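Local coordinates for protein putative transcriptional regulator (Methanosarcina mazei, PDB 3R0A) that probably binds DNA through a winged helix-turn-helix domain and regulates transcription, although its target genes and any effector are not established, at residues 70-75 with 86-91; 30-35 with 48-52; 21-25 with 65-71. One frame throughout, in Å; residues are numbered along the deposited sequence.

Interaction 1 of 3, residues 70-75 with 86-91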
loop_
_atom_site.group_PDB
_atom_site.type_symbol
_atom_site.label_atom_id
_atom_site.label_comp_id
_atom_site.label_asym_id
_atom_site.label_seq_id
_atom_site.Cartn_x
_atom_site.Cartn_y
_atom_site.Cartn_z
ATOM N N GLU B 70 21.601 4.245 4.708
ATOM C CA GLU B 70 21.551 4.963 5.997
ATOM C C GLU B 70 20.957 4.153 7.139
ATOM O O GLU B 70 20.446 4.710 8.113
ATOM C CB GLU B 70 20.863 6.328 5.904
ATOM C CG GLU B 70 20.969 7.019 4.545
ATOM C CD GLU B 70 22.105 8.008 4.409
ATOM O OE1 GLU B 70 23.018 8.021 5.272
ATOM O OE2 GLU B 70 22.073 8.777 3.404
ATOM N N ILE B 71 21.026 2.834 7.023
ATOM C CA ILE B 71 20.602 1.955 8.122
ATOM C C ILE B 71 21.747 1.784 9.149
ATOM O O ILE B 71 21.511 1.423 10.312
ATOM C CB ILE B 71 20.239 0.557 7.612
ATOM C CG1 ILE B 71 19.101 0.603 6.575
ATOM C CG2 ILE B 71 20.022 -0.419 8.805
ATOM C CD1 ILE B 71 17.931 1.586 6.859
ATOM N N LEU B 72 22.979 2.049 8.712
ATOM C CA LEU B 72 24.153 1.689 9.486
ATOM C C LEU B 72 25.026 2.927 9.594
ATOM O O LEU B 72 25.207 3.644 8.622
ATOM C CB LEU B 72 24.905 0.587 8.749
ATOM C CG LEU B 72 25.258 -0.743 9.373
ATOM C CD1 LEU B 72 24.128 -1.467 10.195
ATOM C CD2 LEU B 72 25.787 -1.651 8.275
ATOM N N GLN B 73 25.509 3.197 10.798
ATOM C CA GLN B 73 26.563 4.170 11.042
ATOM C C GLN B 73 27.917 3.488 10.827
ATOM O O GLN B 73 28.085 2.317 11.185
ATOM C CB GLN B 73 26.457 4.667 12.498
ATOM C CG GLN B 73 27.479 5.729 12.910
ATOM C CD GLN B 73 27.160 6.384 14.266
ATOM O OE1 GLN B 73 26.180 6.037 14.938
ATOM N NE2 GLN B 73 27.995 7.335 14.665
ATOM N N ARG B 74 28.876 4.226 10.277
ATOM C CA ARG B 74 30.210 3.671 10.036
ATOM C C ARG B 74 31.324 4.489 10.690
ATOM O O ARG B 74 31.459 5.671 10.439
ATOM C CB ARG B 74 30.489 3.525 8.515
ATOM C CG ARG B 74 31.818 2.804 8.183
ATOM C CD ARG B 74 32.150 2.857 6.694
ATOM N NE ARG B 74 32.523 4.199 6.266
ATOM C CZ ARG B 74 32.599 4.589 4.999
ATOM N NH1 ARG B 74 32.340 3.732 4.008
ATOM N NH2 ARG B 74 32.934 5.838 4.708
ATOM N N SER B 75 32.138 3.828 11.502
ATOM C CA SER B 75 33.359 4.434 12.048
ATOM C C SER B 75 34.625 3.658 11.635
ATOM O O SER B 75 34.555 2.753 10.800
ATOM C CB SER B 75 33.258 4.538 13.578
ATOM O OG SER B 75 34.333 5.292 14.099
ATOM N N TYR B 86 36.898 -0.597 8.836
ATOM C CA TYR B 86 35.613 0.071 9.041
ATOM C C TYR B 86 34.859 -0.699 10.080
ATOM O O TYR B 86 34.854 -1.917 10.070
ATOM C CB TYR B 86 34.778 0.095 7.777
ATOM C CG TYR B 86 35.222 1.060 6.710
ATOM C CD1 TYR B 86 35.340 2.441 6.968
ATOM C CD2 TYR B 86 35.494 0.603 5.421
ATOM C CE1 TYR B 86 35.731 3.312 5.980
ATOM C CE2 TYR B 86 35.882 1.476 4.421
ATOM C CZ TYR B 86 36.002 2.814 4.700
ATOM O OH TYR B 86 36.403 3.664 3.670
ATOM N N ILE B 87 34.252 0.004 11.010
ATOM C CA ILE B 87 33.298 -0.645 11.931
ATOM C C ILE B 87 31.921 0.023 11.854
ATOM O O ILE B 87 31.841 1.221 11.607
ATOM C CB ILE B 87 33.802 -0.684 13.391
ATOM C CG1 ILE B 87 34.352 0.684 13.808
ATOM C CG2 ILE B 87 34.803 -1.854 13.581
ATOM C CD1 ILE B 87 34.620 0.817 15.342
ATOM N N TYR B 88 30.861 -0.752 12.093
ATOM C CA TYR B 88 29.480 -0.284 11.883
ATOM C C TYR B 88 28.607 -0.415 13.105
ATOM O O TYR B 88 28.730 -1.372 13.865
ATOM C CB TYR B 88 28.833 -1.046 10.724
ATOM C CG TYR B 88 29.659 -1.001 9.470
ATOM C CD1 TYR B 88 29.409 -0.034 8.496
ATOM C CD2 TYR B 88 30.711 -1.914 9.257
ATOM C CE1 TYR B 88 30.154 0.015 7.341
ATOM C CE2 TYR B 88 31.482 -1.851 8.108
ATOM C CZ TYR B 88 31.189 -0.881 7.156
ATOM O OH TYR B 88 31.906 -0.787 5.996
ATOM N N LYS B 89 27.732 0.561 13.307
ATOM C CA LYS B 89 26.734 0.469 14.394
ATOM C C LYS B 89 25.337 0.811 13.851
ATOM O O LYS B 89 25.148 1.798 13.152
ATOM C CB LYS B 89 27.131 1.324 15.619
ATOM C CG LYS B 89 26.307 1.085 16.896
ATOM C CD LYS B 89 25.380 2.262 17.249
ATOM C CE LYS B 89 26.061 3.290 18.150
ATOM N NZ LYS B 89 25.673 3.054 19.573
ATOM N N ILE B 90 24.370 -0.050 14.140
ATOM C CA ILE B 90 23.019 0.162 13.612
ATOM C C ILE B 90 22.431 1.434 14.228
ATOM O O ILE B 90 22.592 1.662 15.415
ATOM C CB ILE B 90 22.116 -1.091 13.794
ATOM C CG1 ILE B 90 20.872 -0.985 12.899
ATOM C CG2 ILE B 90 21.808 -1.391 15.313
ATOM C CD1 ILE B 90 20.463 -2.290 12.292
ATOM N N TYR B 91 21.825 2.293 13.410
ATOM C CA TYR B 91 21.082 3.436 13.940
ATOM C C TYR B 91 19.873 3.020 14.795
ATOM O O TYR B 91 19.464 1.865 14.786
ATOM C CB TYR B 91 20.614 4.334 12.805
ATOM C CG TYR B 91 21.683 5.225 12.210
ATOM C CD1 TYR B 91 22.405 6.120 13.000
ATOM C CD2 TYR B 91 21.948 5.190 10.842
ATOM C CE1 TYR B 91 23.368 6.941 12.430
ATOM C CE2 TYR B 91 22.902 5.999 10.265
ATOM C CZ TYR B 91 23.610 6.873 11.057
ATOM O OH TYR B 91 24.566 7.673 10.467
HETATM O O HOH W 1 31.572 0.971 4.032
#
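Strands 72-75 and 86-90 form part of the two-stranded antiparallel hairpin that serves as the wing of a winged helix-turn-helix domain; their directions differ by 150° and their axes approach to 4.4 Å. At the hydrogen-bonded pairs the backbone groups satisfy one another reciprocally. Gln73 N donates to Lys89 O and Lys89 N to Gln73 O, both at 2.8 Å, while Ser75 N reaches Ile87 O at 2.6 Å and Ile87 N returns to Ser75 O at 2.8 Å. A fifth bond, Tyr91 N to Ile71 O (3.2 Å, angle 163°), extends the pairing one step beyond the strands. At the non-hydrogen-bonded pair Arg74-Tyr88, CA-H...O contacts supplement the acceptors: Tyr88 CA lies 3.0 Å from Gln73 O and Arg74 CA 3.3 Å from Ile87 O. The backbone of Tyr88 bonds instead to Ile43.

Gln73 CB makes a CH-pi contact over the Tyr91 ring, 4.1 Å from its centroid. Leu72, Arg74, Tyr88 and Ile90 share the other face. Leu72 CG packs on Tyr88 CB at 3.8 Å, and this apolar end rests on Phe35 of helix 26-37. The Arg74 guanidinium stacks on Tyr86, with planes at 18° and an off-centre cation-pi distance of 4.1 Å from CZ to the ring centroid. One of its nitrogens is satisfied by water: Arg74 NH1 donates to water 1 at 2.9 Å, and that water lies 2.7 Å from Tyr88 OH.

Interaction 2 of 3, residues 30-35 with 48-52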
loop_
_atom_site.group_PDB
_atom_site.type_symbol
_atom_site.label_atom_id
_atom_site.label_comp_id
_atom_site.label_asym_id
_atom_site.label_seq_id
_atom_site.Cartn_x
_atom_site.Cartn_y
_atom_site.Cartn_z
ATOM N N ASN B 30 19.188 -10.689 7.359
ATOM C CA ASN B 30 19.880 -11.392 8.446
ATOM C C ASN B 30 21.110 -10.659 8.981
ATOM O O ASN B 30 21.414 -10.736 10.161
ATOM C CB ASN B 30 20.252 -12.806 8.025
ATOM C CG ASN B 30 19.099 -13.784 8.202
ATOM O OD1 ASN B 30 19.121 -14.887 7.661
ATOM N ND2 ASN B 30 18.089 -13.386 8.969
ATOM N N VAL B 31 21.809 -9.929 8.116
ATOM C CA VAL B 31 22.865 -9.034 8.593
ATOM C C VAL B 31 22.252 -7.859 9.347
ATOM O O VAL B 31 22.705 -7.539 10.428
ATOM C CB VAL B 31 23.815 -8.579 7.473
ATOM C CG1 VAL B 31 24.548 -7.308 7.853
ATOM C CG2 VAL B 31 24.783 -9.714 7.085
HETATM N N MSE B 32 21.222 -7.226 8.794
HETATM C CA MSE B 32 20.558 -6.154 9.533
HETATM C C MSE B 32 20.069 -6.654 10.900
HETATM O O MSE B 32 20.211 -5.924 11.891
HETATM C CB MSE B 32 19.374 -5.591 8.759
HETATM C CG MSE B 32 18.704 -4.365 9.396
HETATM SE SE MSE B 32 17.320 -3.807 8.156
HETATM C CE MSE B 32 17.355 -1.944 8.418
ATOM N N LYS B 33 19.503 -7.875 10.931
ATOM C CA LYS B 33 18.958 -8.491 12.166
ATOM C C LYS B 33 20.096 -8.655 13.180
ATOM O O LYS B 33 19.918 -8.350 14.361
ATOM C CB LYS B 33 18.314 -9.877 11.930
ATOM C CG LYS B 33 17.162 -9.976 10.930
ATOM C CD LYS B 33 15.775 -9.665 11.499
ATOM C CE LYS B 33 14.974 -10.924 11.869
ATOM N NZ LYS B 33 15.028 -11.982 10.815
ATOM N N SER B 34 21.252 -9.124 12.696
ATOM C CA SER B 34 22.457 -9.258 13.501
ATOM C C SER B 34 22.877 -7.987 14.245
ATOM O O SER B 34 23.318 -8.049 15.398
ATOM C CB SER B 34 23.609 -9.723 12.630
ATOM O OG SER B 34 23.932 -11.066 12.936
ATOM N N PHE B 35 22.766 -6.848 13.564
ATOM C CA PHE B 35 23.077 -5.560 14.157
ATOM C C PHE B 35 21.990 -5.222 15.169
ATOM O O PHE B 35 22.286 -4.787 16.287
ATOM C CB PHE B 35 23.145 -4.470 13.090
ATOM C CG PHE B 35 24.483 -4.335 12.424
ATOM C CD1 PHE B 35 24.703 -4.868 11.164
ATOM C CD2 PHE B 35 25.530 -3.656 13.046
ATOM C CE1 PHE B 35 25.958 -4.714 10.531
ATOM C CE2 PHE B 35 26.772 -3.502 12.419
ATOM C CZ PHE B 35 26.989 -4.038 11.170
ATOM N N LEU B 48 31.735 -10.210 11.943
ATOM C CA LEU B 48 30.371 -10.551 11.597
ATOM C C LEU B 48 30.316 -11.797 10.739
ATOM O O LEU B 48 29.361 -12.577 10.820
ATOM C CB LEU B 48 29.756 -9.386 10.838
ATOM C CG LEU B 48 28.274 -9.075 10.935
ATOM C CD1 LEU B 48 27.791 -9.068 12.374
ATOM C CD2 LEU B 48 28.092 -7.720 10.299
ATOM N N SER B 49 31.343 -11.966 9.905
ATOM C CA SER B 49 31.456 -13.124 9.027
ATOM C C SER B 49 31.620 -14.392 9.854
ATOM O O SER B 49 31.134 -15.462 9.478
ATOM C CB SER B 49 32.641 -12.957 8.081
ATOM O OG SER B 49 32.395 -13.630 6.859
ATOM N N LYS B 50 32.317 -14.251 10.981
ATOM C CA LYS B 50 32.482 -15.331 11.944
ATOM C C LYS B 50 31.197 -15.503 12.751
ATOM O O LYS B 50 30.799 -16.637 13.058
ATOM C CB LYS B 50 33.667 -15.051 12.884
ATOM C CG LYS B 50 35.037 -14.897 12.198
ATOM C CD LYS B 50 35.661 -16.240 11.816
ATOM C CE LYS B 50 37.193 -16.135 11.709
ATOM N NZ LYS B 50 37.806 -17.425 11.243
ATOM N N SER B 51 30.558 -14.374 13.073
ATOM C CA SER B 51 29.361 -14.335 13.921
ATOM C C SER B 51 28.215 -15.118 13.297
ATOM O O SER B 51 27.506 -15.862 13.985
ATOM C CB SER B 51 28.938 -12.882 14.181
ATOM O OG SER B 51 27.942 -12.788 15.189
ATOM N N LEU B 52 28.039 -14.925 11.990
ATOM C CA LEU B 52 27.114 -15.694 11.173
ATOM C C LEU B 52 27.961 -16.758 10.492
ATOM O O LEU B 52 29.142 -16.902 10.811
ATOM C CB LEU B 52 26.449 -14.777 10.137
ATOM C CG LEU B 52 25.735 -13.522 10.677
ATOM C CD1 LEU B 52 25.754 -12.378 9.674
ATOM C CD2 LEU B 52 24.312 -13.847 11.099
#
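Within the helical core of the winged helix-turn-helix domain, helix 26-37 packs against the end of helix 45-51, the helix that precedes 56-68 in the helix-turn-helix unit. The contact is small, 235 Å² over both sides, and rests mainly on Leu48, Leu52 and Ser34, which lose 64, 56 and 47 Å² to it. All three direct their CA-to-CB bonds toward the opposite segment.

Leu48 inserts its branched end between helix positions one turn apart: CD2 is 4.3 Å from Val31 CG1 and 3.7 Å from Phe35 CE1, and CD1 is 4.2 Å from Ser34 CB. Leu48 also meets Val59 of helix 56-68, so it belongs to a core shared by three helices. Leu52 lies one turn after Leu48, where the backbone first leaves helical angles, yet its N still bonds to Leu48 O at 2.9 Å. One turn apart, the two leucines both point toward helix 26-37. Leu52 CD1 touches Val31 CG2 at 3.8 Å.

The interface has no hydrogen bond between its segments, and the nearest CA atoms, those of Val31 and Leu48, stand 8.2 Å apart, so side chains bridge the gap. Even the serine contributes by van der Waals contact, Ser34 OG lying 3.4 Å from Leu52 CD2.

Interaction 3 of 3, residues 21-25 with 65-71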
loop_
_atom_site.group_PDB
_atom_site.type_symbol
_atom_site.label_atom_id
_atom_site.label_comp_id
_atom_site.label_asym_id
_atom_site.label_seq_id
_atom_site.Cartn_x
_atom_site.Cartn_y
_atom_site.Cartn_z
ATOM N N ALA B 21 11.026 -2.788 0.750
ATOM C CA ALA B 21 11.212 -1.387 0.904
ATOM C C ALA B 21 12.714 -1.009 0.835
ATOM O O ALA B 21 13.104 0.002 0.221
ATOM C CB ALA B 21 10.566 -0.939 2.189
ATOM N N LEU B 22 13.548 -1.859 1.406
ATOM C CA LEU B 22 14.934 -1.548 1.599
ATOM C C LEU B 22 15.754 -2.342 0.587
ATOM O O LEU B 22 16.989 -2.273 0.581
ATOM C CB LEU B 22 15.328 -1.883 3.052
ATOM C CG LEU B 22 14.713 -1.025 4.170
ATOM C CD1 LEU B 22 15.206 -1.475 5.524
ATOM C CD2 LEU B 22 15.044 0.439 3.972
ATOM N N ASN B 23 15.053 -3.093 -0.256
ATOM C CA ASN B 23 15.664 -3.905 -1.302
ATOM C C ASN B 23 16.732 -4.837 -0.764
ATOM O O ASN B 23 17.869 -4.829 -1.232
ATOM C CB ASN B 23 16.238 -3.027 -2.421
ATOM C CG ASN B 23 16.572 -3.829 -3.648
ATOM O OD1 ASN B 23 15.880 -4.829 -3.975
ATOM N ND2 ASN B 23 17.657 -3.444 -4.321
ATOM N N LEU B 24 16.341 -5.654 0.215
ATOM C CA LEU B 24 17.248 -6.552 0.922
ATOM C C LEU B 24 17.110 -7.998 0.448
ATOM O O LEU B 24 16.007 -8.510 0.310
ATOM C CB LEU B 24 16.945 -6.498 2.440
ATOM C CG LEU B 24 16.918 -5.139 3.141
ATOM C CD1 LEU B 24 16.702 -5.204 4.644
ATOM C CD2 LEU B 24 18.203 -4.401 2.912
ATOM N N THR B 25 18.224 -8.685 0.249
ATOM C CA THR B 25 18.143 -10.160 0.182
ATOM C C THR B 25 17.907 -10.756 1.561
ATOM O O THR B 25 17.961 -10.058 2.565
ATOM C CB THR B 25 19.424 -10.782 -0.332
ATOM O OG1 THR B 25 20.475 -10.416 0.559
ATOM C CG2 THR B 25 19.731 -10.275 -1.724
ATOM N N LYS B 65 25.641 -1.826 1.353
ATOM C CA LYS B 65 24.315 -1.420 0.964
ATOM C C LYS B 65 23.572 -0.703 2.107
ATOM O O LYS B 65 22.930 0.304 1.890
ATOM C CB LYS B 65 23.516 -2.653 0.535
ATOM C CG LYS B 65 22.180 -2.327 -0.159
ATOM C CD LYS B 65 21.274 -3.556 -0.289
ATOM C CE LYS B 65 21.632 -4.430 -1.488
ATOM N NZ LYS B 65 20.709 -5.616 -1.508
ATOM N N LEU B 66 23.690 -1.236 3.318
ATOM C CA LEU B 66 22.962 -0.745 4.475
ATOM C C LEU B 66 23.484 0.613 4.845
ATOM O O LEU B 66 22.717 1.562 5.002
ATOM C CB LEU B 66 23.119 -1.712 5.641
ATOM C CG LEU B 66 22.351 -3.020 5.496
ATOM C CD1 LEU B 66 22.402 -3.836 6.781
ATOM C CD2 LEU B 66 20.900 -2.705 5.090
ATOM N N HIS B 67 24.803 0.703 4.929
ATOM C CA HIS B 67 25.478 1.981 5.037
ATOM C C HIS B 67 25.010 2.981 3.958
ATOM O O HIS B 67 24.723 4.140 4.299
ATOM C CB HIS B 67 27.018 1.826 5.026
ATOM C CG HIS B 67 27.735 3.139 4.996
ATOM N ND1 HIS B 67 27.787 3.982 6.086
ATOM C CD2 HIS B 67 28.369 3.784 3.990
ATOM C CE1 HIS B 67 28.428 5.089 5.756
ATOM N NE2 HIS B 67 28.806 4.989 4.492
ATOM N N GLU B 68 24.935 2.560 2.688
ATOM C CA GLU B 68 24.456 3.456 1.604
ATOM C C GLU B 68 22.992 3.842 1.798
ATOM O O GLU B 68 22.566 4.918 1.368
ATOM C CB GLU B 68 24.659 2.845 0.202
ATOM C CG GLU B 68 26.119 2.917 -0.309
ATOM C CD GLU B 68 26.391 2.104 -1.603
ATOM O OE1 GLU B 68 25.924 0.944 -1.743
ATOM O OE2 GLU B 68 27.108 2.636 -2.485
ATOM N N LYS B 69 22.219 2.964 2.444
ATOM C CA LYS B 69 20.803 3.201 2.666
ATOM C C LYS B 69 20.527 3.884 3.997
ATOM O O LYS B 69 19.369 4.079 4.358
ATOM C CB LYS B 69 20.019 1.898 2.549
ATOM C CG LYS B 69 19.909 1.431 1.106
ATOM C CD LYS B 69 18.954 0.302 0.935
ATOM C CE LYS B 69 18.941 -0.180 -0.514
ATOM N NZ LYS B 69 18.004 0.645 -1.359
ATOM N N GLU B 70 21.601 4.245 4.708
ATOM C CA GLU B 70 21.551 4.963 5.997
ATOM C C GLU B 70 20.957 4.153 7.139
ATOM O O GLU B 70 20.446 4.710 8.113
ATOM C CB GLU B 70 20.863 6.328 5.904
ATOM C CG GLU B 70 20.969 7.019 4.545
ATOM C CD GLU B 70 22.105 8.008 4.409
ATOM O OE1 GLU B 70 23.018 8.021 5.272
ATOM O OE2 GLU B 70 22.073 8.777 3.404
ATOM N N ILE B 71 21.026 2.834 7.023
ATOM C CA ILE B 71 20.602 1.955 8.122
ATOM C C ILE B 71 21.747 1.784 9.149
ATOM O O ILE B 71 21.511 1.423 10.312
ATOM C CB ILE B 71 20.239 0.557 7.612
ATOM C CG1 ILE B 71 19.101 0.603 6.575
ATOM C CG2 ILE B 71 20.022 -0.419 8.805
ATOM C CD1 ILE B 71 17.931 1.586 6.859
HETATM O O HOH W 2 19.300 -1.340 -3.593
#
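Lys65 extends its side chain from helix 56-68 across the turn at 23-25, overlapping Asn23, Leu24 and Thr25. Its NZ donates to Asn23 O at 3.0 Å and lies 4.3 Å from both Leu24 CA and Thr25 N. The same ammonium forms a salt bridge with Asp28, whose carboxylate also accepts from Thr25 N, so the lysine links the turn to the first turn of helix 26-37.

Lys69, one helical turn on, runs alongside the end of helix 14-22. Its CE comes within 3.1 Å of Leu22 O, and NZ is joined to Asn23 ND2 through water 2; the water is 2.8 Å from ND2 and, by a weak bond, 3.3 Å from NZ.

Both segments end a helix with a Schellman motif. Asn23 has phi 54°, with Asn23 N bonded to Cys20 O and Leu24 N to Lys19 O; Glu70 has phi 67°, with Ile71 N returning to Leu66 O at 2.9 Å. Leu24 and Ile71, which follow the two reversals, pack on residues of the helix ends: Leu24 CD2 meets Leu66 CD2 at 3.9 Å, and Ile71 CD1 meets Leu22 CD2 at 4.2 Å.

The apolar side of the contact closes on Met32 of helix 26-37, touched by Leu22, Leu24, Leu66 and Ile71. Leu22 also meets Ile99 and Ile100 of helix 93-119, while Leu66 reaches Leu72 of strand 72-78.

The three contacts tie together one winged helix-turn-helix domain, and helix 26-37 lies among them. Interaction 2 is nested in the chain loop closed by interaction 3, and interaction 1 follows, sharing Glu70 and Ile71 with interaction 3. Their centres are 11 Å (1 and 3), 13 Å (1 and 2) and 14 Å (2 and 3) apart. Met32, on segment 30-35 and selenomethionine in this crystal, reaches both other interactions: its CE is 3.1 Å from Ile71 CG2, which they share, and 3.6 Å from Leu22 CD1. Phe35 connects interaction 2 to the wing, with CD1 3.6 Å from Leu72 CD1. Leu72 CD2 lies 3.7 Å from Leu66 CB, connecting the wing to helix 56-68.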